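Local coordinates for protein aldehyde dehydrogenase (Trypanosoma brucei, PDB 5MYP) that probably oxidises aldehydes to carboxylic acids with NAD+ as coenzyme, at residues M75-L80 with Y129-I134; R63-H68 with G125-P130. All coordinates share one frame; numbering follows the deposited sequence. Where two conformers were deposited one is given.

Contact 1: M75-L80 with Y129-I134; sequences MEILPL and YPLLLI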
loop_
_atom_site.group_PDB
_atom_site.type_symbol
_atom_site.label_atom_id
_atom_site.label_comp_id
_atom_site.label_asym_id
_atom_site.label_seq_id
_atom_site.Cartn_x
_atom_site.Cartn_y
_atom_site.Cartn_z
ATOM N N MET A 75 23.512 -15.941 2.468
ATOM C CA MET A 75 22.106 -15.681 2.128
ATOM C C MET A 75 21.254 -15.128 3.275
ATOM O O MET A 75 20.268 -14.437 3.014
ATOM C CB MET A 75 21.448 -16.956 1.579
ATOM C CG MET A 75 22.081 -17.509 0.304
ATOM S SD MET A 75 22.091 -16.373 -1.097
ATOM C CE MET A 75 20.340 -16.136 -1.372
ATOM N N GLU A 76 21.614 -15.430 4.525
ATOM C CA GLU A 76 20.790 -15.053 5.684
ATOM C C GLU A 76 21.524 -14.226 6.741
ATOM O O GLU A 76 21.063 -13.141 7.084
ATOM C CB GLU A 76 20.153 -16.292 6.316
ATOM C CG GLU A 76 19.230 -17.043 5.368
ATOM C CD GLU A 76 18.293 -18.011 6.072
ATOM O OE1 GLU A 76 17.346 -17.558 6.750
ATOM O OE2 GLU A 76 18.518 -19.226 5.937
ATOM N N ILE A 77 22.664 -14.718 7.231
ATOM C CA ILE A 77 23.341 -14.097 8.378
ATOM C C ILE A 77 23.883 -12.710 8.026
ATOM O O ILE A 77 23.588 -11.739 8.720
ATOM C CB ILE A 77 24.494 -14.975 8.934
ATOM C CG1 ILE A 77 23.991 -16.370 9.362
ATOM C CG2 ILE A 77 25.202 -14.278 10.099
ATOM C CD1 ILE A 77 22.955 -16.375 10.473
ATOM N N LEU A 78 24.663 -12.622 6.952
ATOM C CA LEU A 78 25.258 -11.343 6.537
ATOM C C LEU A 78 24.225 -10.278 6.122
ATOM O O LEU A 78 24.359 -9.127 6.529
ATOM C CB LEU A 78 26.321 -11.542 5.439
ATOM C CG LEU A 78 27.627 -12.232 5.851
ATOM C CD1 LEU A 78 28.503 -12.459 4.625
ATOM C CD2 LEU A 78 28.380 -11.446 6.916
ATOM N N PRO A 79 23.202 -10.649 5.319
ATOM C CA PRO A 79 22.124 -9.685 5.032
ATOM C C PRO A 79 21.380 -9.168 6.268
ATOM O O PRO A 79 21.042 -7.989 6.319
ATOM C CB PRO A 79 21.177 -10.481 4.129
ATOM C CG PRO A 79 22.073 -11.419 3.416
ATOM C CD PRO A 79 23.123 -11.816 4.423
ATOM N N LEU A 80 21.138 -10.041 7.246
ATOM C CA LEU A 80 20.530 -9.623 8.513
ATOM C C LEU A 80 21.417 -8.651 9.293
ATOM O O LEU A 80 20.925 -7.652 9.810
ATOM C CB LEU A 80 20.172 -10.831 9.387
ATOM C CG LEU A 80 18.922 -11.611 8.967
ATOM C CD1 LEU A 80 18.790 -12.862 9.813
ATOM C CD2 LEU A 80 17.662 -10.757 9.066
ATOM N N TYR A 129 14.024 -19.605 3.574
ATOM C CA TYR A 129 15.079 -18.872 4.286
ATOM C C TYR A 129 14.457 -18.441 5.612
ATOM O O TYR A 129 14.009 -17.305 5.756
ATOM C CB TYR A 129 15.588 -17.691 3.462
ATOM C CG TYR A 129 16.239 -18.139 2.174
ATOM C CD1 TYR A 129 17.596 -18.468 2.125
ATOM C CD2 TYR A 129 15.490 -18.268 1.012
ATOM C CE1 TYR A 129 18.185 -18.896 0.945
ATOM C CE2 TYR A 129 16.067 -18.695 -0.173
ATOM C CZ TYR A 129 17.412 -19.007 -0.209
ATOM O OH TYR A 129 17.978 -19.432 -1.394
ATOM N N PRO A 130 14.398 -19.379 6.577
ATOM C CA PRO A 130 13.523 -19.223 7.737
ATOM C C PRO A 130 13.973 -18.209 8.786
ATOM O O PRO A 130 13.150 -17.816 9.612
ATOM C CB PRO A 130 13.474 -20.637 8.326
ATOM C CG PRO A 130 14.781 -21.242 7.946
ATOM C CD PRO A 130 15.151 -20.649 6.623
ATOM N N LEU A 131 15.245 -17.801 8.769
ATOM C CA LEU A 131 15.720 -16.750 9.669
ATOM C C LEU A 131 15.588 -15.378 9.007
ATOM O O LEU A 131 15.019 -14.458 9.592
ATOM C CB LEU A 131 17.170 -17.006 10.090
ATOM C CG LEU A 131 17.697 -16.143 11.243
ATOM C CD1 LEU A 131 16.907 -16.396 12.519
ATOM C CD2 LEU A 131 19.187 -16.384 11.458
ATOM N N LEU A 132 16.109 -15.251 7.787
ATOM C CA LEU A 132 16.045 -13.996 7.028
ATOM C C LEU A 132 14.618 -13.471 6.887
ATOM O O LEU A 132 14.349 -12.309 7.182
ATOM C CB LEU A 132 16.641 -14.182 5.631
ATOM C CG LEU A 132 16.700 -12.950 4.721
ATOM C CD1 LEU A 132 17.731 -11.965 5.240
ATOM C CD2 LEU A 132 16.999 -13.355 3.283
ATOM N N LEU A 133 13.711 -14.338 6.449
ATOM C CA LEU A 133 12.366 -13.903 6.069
ATOM C C LEU A 133 11.377 -13.801 7.234
ATOM O O LEU A 133 10.202 -13.491 7.019
ATOM C CB LEU A 133 11.830 -14.792 4.937
ATOM C CG LEU A 133 12.709 -14.783 3.678
ATOM C CD1 LEU A 133 12.134 -15.708 2.617
ATOM C CD2 LEU A 133 12.895 -13.380 3.113
ATOM N N ILE A 134 11.846 -14.059 8.459
ATOM C CA ILE A 134 11.111 -13.692 9.676
ATOM C C ILE A 134 11.761 -12.468 10.361
ATOM O O ILE A 134 11.049 -11.537 10.753
ATOM C CB ILE A 134 10.926 -14.916 10.628
ATOM C CG1 ILE A 134 9.763 -14.690 11.601
ATOM C CG2 ILE A 134 12.195 -15.264 11.390
ATOM C CD1 ILE A 134 8.405 -15.013 11.022
#

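Contact 2: R63-H68 with G125-P130; sequences RDRRRH and GTWNYP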
loop_
_atom_site.group_PDB
_atom_site.type_symbol
_atom_site.label_atom_id
_atom_site.label_comp_id
_atom_site.label_asym_id
_atom_site.label_seq_id
_atom_site.Cartn_x
_atom_site.Cartn_y
_atom_site.Cartn_z
ATOM N N ARG A 63 19.808 -28.406 9.583
ATOM C CA ARG A 63 18.890 -29.493 9.918
ATOM C C ARG A 63 17.593 -29.408 9.098
ATOM O O ARG A 63 17.121 -30.416 8.576
ATOM C CB ARG A 63 18.575 -29.488 11.416
ATOM C CG ARG A 63 17.881 -30.739 11.924
ATOM C CD ARG A 63 17.779 -30.696 13.442
ATOM N NE ARG A 63 16.999 -31.807 13.984
ATOM C CZ ARG A 63 16.703 -31.968 15.275
ATOM N NH1 ARG A 63 15.982 -33.021 15.658
ATOM N NH2 ARG A 63 17.118 -31.090 16.189
ATOM N N ASP A 64 17.046 -28.199 8.973
ATOM C CA ASP A 64 15.815 -27.971 8.204
ATOM C C ASP A 64 15.984 -28.090 6.687
ATOM O O ASP A 64 15.181 -28.754 6.033
ATOM C CB ASP A 64 15.226 -26.581 8.513
ATOM C CG ASP A 64 14.678 -26.461 9.930
ATOM O OD1 ASP A 64 14.216 -27.468 10.508
ATOM O OD2 ASP A 64 14.690 -25.335 10.465
ATOM N N ARG A 65 17.022 -27.448 6.147
ATOM C CA ARG A 65 17.197 -27.284 4.692
ATOM C C ARG A 65 18.316 -28.123 4.061
ATOM O O ARG A 65 18.373 -28.234 2.834
ATOM C CB ARG A 65 17.467 -25.811 4.377
ATOM C CG ARG A 65 16.365 -24.854 4.815
ATOM C CD ARG A 65 15.253 -24.741 3.781
ATOM N NE ARG A 65 14.622 -26.024 3.498
ATOM C CZ ARG A 65 14.924 -26.785 2.451
ATOM N NH1 ARG A 65 14.316 -27.938 2.282
ATOM N NH2 ARG A 65 15.838 -26.397 1.577
ATOM N N ARG A 66 19.180 -28.719 4.886
ATOM C CA ARG A 66 20.470 -29.295 4.425
ATOM C C ARG A 66 21.321 -28.273 3.650
ATOM O O ARG A 66 22.068 -28.624 2.726
ATOM C CB ARG A 66 20.276 -30.589 3.626
ATOM C CG ARG A 66 21.504 -31.500 3.641
ATOM C CD ARG A 66 21.221 -32.837 2.990
ATOM N NE ARG A 66 20.898 -32.684 1.571
ATOM C CZ ARG A 66 20.128 -33.501 0.850
ATOM N NH1 ARG A 66 19.552 -34.574 1.388
ATOM N NH2 ARG A 66 19.924 -33.229 -0.436
ATOM N N ARG A 67 21.194 -27.006 4.044
ATOM C CA ARG A 67 21.917 -25.912 3.426
ATOM C C ARG A 67 23.256 -25.775 4.149
ATOM O O ARG A 67 23.306 -25.826 5.384
ATOM C CB ARG A 67 21.075 -24.637 3.531
ATOM C CG ARG A 67 21.669 -23.420 2.851
ATOM C CD ARG A 67 20.633 -22.641 2.044
ATOM N NE ARG A 67 19.340 -22.436 2.701
ATOM C CZ ARG A 67 19.120 -21.579 3.690
ATOM N NH1 ARG A 67 20.115 -20.864 4.188
ATOM N NH2 ARG A 67 17.902 -21.454 4.198
ATOM N N HIS A 68 24.336 -25.627 3.381
ATOM C CA HIS A 68 25.691 -25.508 3.942
ATOM C C HIS A 68 25.834 -24.197 4.722
ATOM O O HIS A 68 25.238 -23.183 4.346
ATOM C CB HIS A 68 26.738 -25.571 2.822
ATOM C CG HIS A 68 28.138 -25.809 3.302
ATOM N ND1 HIS A 68 28.948 -24.801 3.779
ATOM C CD2 HIS A 68 28.882 -26.940 3.349
ATOM C CE1 HIS A 68 30.122 -25.302 4.119
ATOM N NE2 HIS A 68 30.109 -26.598 3.865
ATOM N N GLY A 125 6.234 -15.811 8.631
ATOM C CA GLY A 125 7.453 -16.260 7.972
ATOM C C GLY A 125 7.216 -17.404 7.013
ATOM O O GLY A 125 6.123 -17.970 6.950
ATOM N N THR A 126 8.256 -17.735 6.259
ATOM C CA THR A 126 8.240 -18.882 5.362
ATOM C C THR A 126 9.438 -19.787 5.691
ATOM O O THR A 126 10.290 -19.440 6.519
ATOM C CB THR A 126 8.184 -18.445 3.873
ATOM O OG1 THR A 126 8.043 -19.601 3.038
ATOM C CG2 THR A 126 9.421 -17.653 3.460
ATOM N N TRP A 127 9.482 -20.943 5.042
ATOM C CA TRP A 127 10.411 -22.027 5.410
ATOM C C TRP A 127 11.747 -22.030 4.659
ATOM O O TRP A 127 12.709 -22.624 5.141
ATOM C CB TRP A 127 9.740 -23.402 5.241
ATOM C CG TRP A 127 9.176 -23.650 3.880
ATOM C CD1 TRP A 127 7.885 -23.456 3.481
ATOM C CD2 TRP A 127 9.885 -24.115 2.729
ATOM N NE1 TRP A 127 7.744 -23.782 2.157
ATOM C CE2 TRP A 127 8.957 -24.187 1.669
ATOM C CE3 TRP A 127 11.215 -24.491 2.493
ATOM C CZ2 TRP A 127 9.315 -24.622 0.390
ATOM C CZ3 TRP A 127 11.576 -24.910 1.216
ATOM C CH2 TRP A 127 10.628 -24.971 0.184
ATOM N N ASN A 128 11.804 -21.402 3.483
ATOM C CA ASN A 128 12.956 -21.568 2.577
ATOM C C ASN A 128 14.213 -20.809 3.033
ATOM O O ASN A 128 15.329 -21.316 2.892
ATOM C CB ASN A 128 12.576 -21.242 1.117
ATOM C CG ASN A 128 12.248 -19.777 0.892
ATOM O OD1 ASN A 128 11.732 -19.103 1.777
ATOM N ND2 ASN A 128 12.538 -19.284 -0.304
ATOM N N TYR A 129 14.024 -19.605 3.574
ATOM C CA TYR A 129 15.079 -18.872 4.286
ATOM C C TYR A 129 14.457 -18.441 5.612
ATOM O O TYR A 129 14.009 -17.305 5.756
ATOM C CB TYR A 129 15.588 -17.691 3.462
ATOM C CG TYR A 129 16.239 -18.139 2.174
ATOM C CD1 TYR A 129 17.596 -18.468 2.125
ATOM C CD2 TYR A 129 15.490 -18.268 1.012
ATOM C CE1 TYR A 129 18.185 -18.896 0.945
ATOM C CE2 TYR A 129 16.067 -18.695 -0.173
ATOM C CZ TYR A 129 17.412 -19.007 -0.209
ATOM O OH TYR A 129 17.978 -19.432 -1.394
ATOM N N PRO A 130 14.398 -19.379 6.577
ATOM C CA PRO A 130 13.523 -19.223 7.737
ATOM C C PRO A 130 13.973 -18.209 8.786
ATOM O O PRO A 130 13.150 -17.816 9.612
ATOM C CB PRO A 130 13.474 -20.637 8.326
ATOM C CG PRO A 130 14.781 -21.242 7.946
ATOM C CD PRO A 130 15.151 -20.649 6.623
#

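Contact 1: M75-L80 with Y129-I134
E76 of helix 69-95 reaches to the backbone of L131 and L132, where the loop after strand 110-124 of the Rossmann-like coenzyme domain runs into helix 132-143. Its chi2 is extended (-163°), which sets CD out from its own helix. OE1 accepts two amides: L132 N lies 2.8 Å from E76 OE1 in a nearly straight bond (175°) to the anti lone pair, while L131 N, 2.9 Å from E76 OE1, meets that oxygen nearly along the C-O axis. Glutamate suits the place, being long enough to span the gap and charged; OE2 forms a salt bridge with R67. The carboxylate stands almost perpendicular to the Y129 ring (87°), with E76 CG at the ring edge. M75 crosses the same ring obliquely, M75 CB 3.8 Å from Y129 CE1, and the phenol OH hydrogen-bonds T258. The Y129 side chain lies about 7 Å from that of C259, the predicted catalytic cysteine, near the probable active site. Apolar side chains make the remaining contacts: L80 CD1 packs 3.7 Å from L131 CG, and I77 CD1 meets L131 CD2. L132 sends CD1 against P79 CB and L80 CG, while L132 CD2 rests 3.5 Å from the backbone O of M75.

Contact 2: R63-H68 with G125-P130
R67 NH2 donates to N128 O over 2.9 Å in a weak, bent bond (128°) in the conformer given, and may not do so in the other; R65 CD only packs against N128 O, at 3.5 Å. Y129 CD1 lies over one face of the R67 guanidinium, 3.6 Å from R67 NH2 and offset toward the rim, the planes inclined by 37°, and P130 CD sits at the guanidinium edge. Arginine fits here because its flat group can rest against an aromatic ring while its N-H groups serve different acceptors; besides its salt bridge, R67 bonds N254 OD1 through NE. R65, likewise modelled in two conformers, lays CD 3.6 Å from W127 O, a buried carbonyl without a polar partner in the model. The R65 guanidinium has W127 CZ3 over one face, the planes 66° apart, while NE lies at the indole edge; NH1 is held by R315 O. The side chain of N128 is about 5 Å from that of C259, which places this loop beside the predicted active site. The contact joins the end of helix 54-65 and the turn after it to the loop between strand 110-124 and helix 132-143, touched by side chains of helices 69-95 and 157-170.

From the N terminus the chain first meets 63-68, at the end of helix 54-65, then 75-80 in the following helix 69-95, and only after strand 110-124 the partners of both. Contact 2 closes a loop with 56 residues between its segments, contact 1 one with 48. Because 75-80 comes after 63-68 and 129-134 runs on past 125-130, the loops interlock rather than nest, sharing Y129 and P130. The R67-E76 salt bridge, from the turn to helix 69-95, couples the two contacts directly. Together they fasten consecutive helices to one strand-to-helix connection of the coenzyme domain.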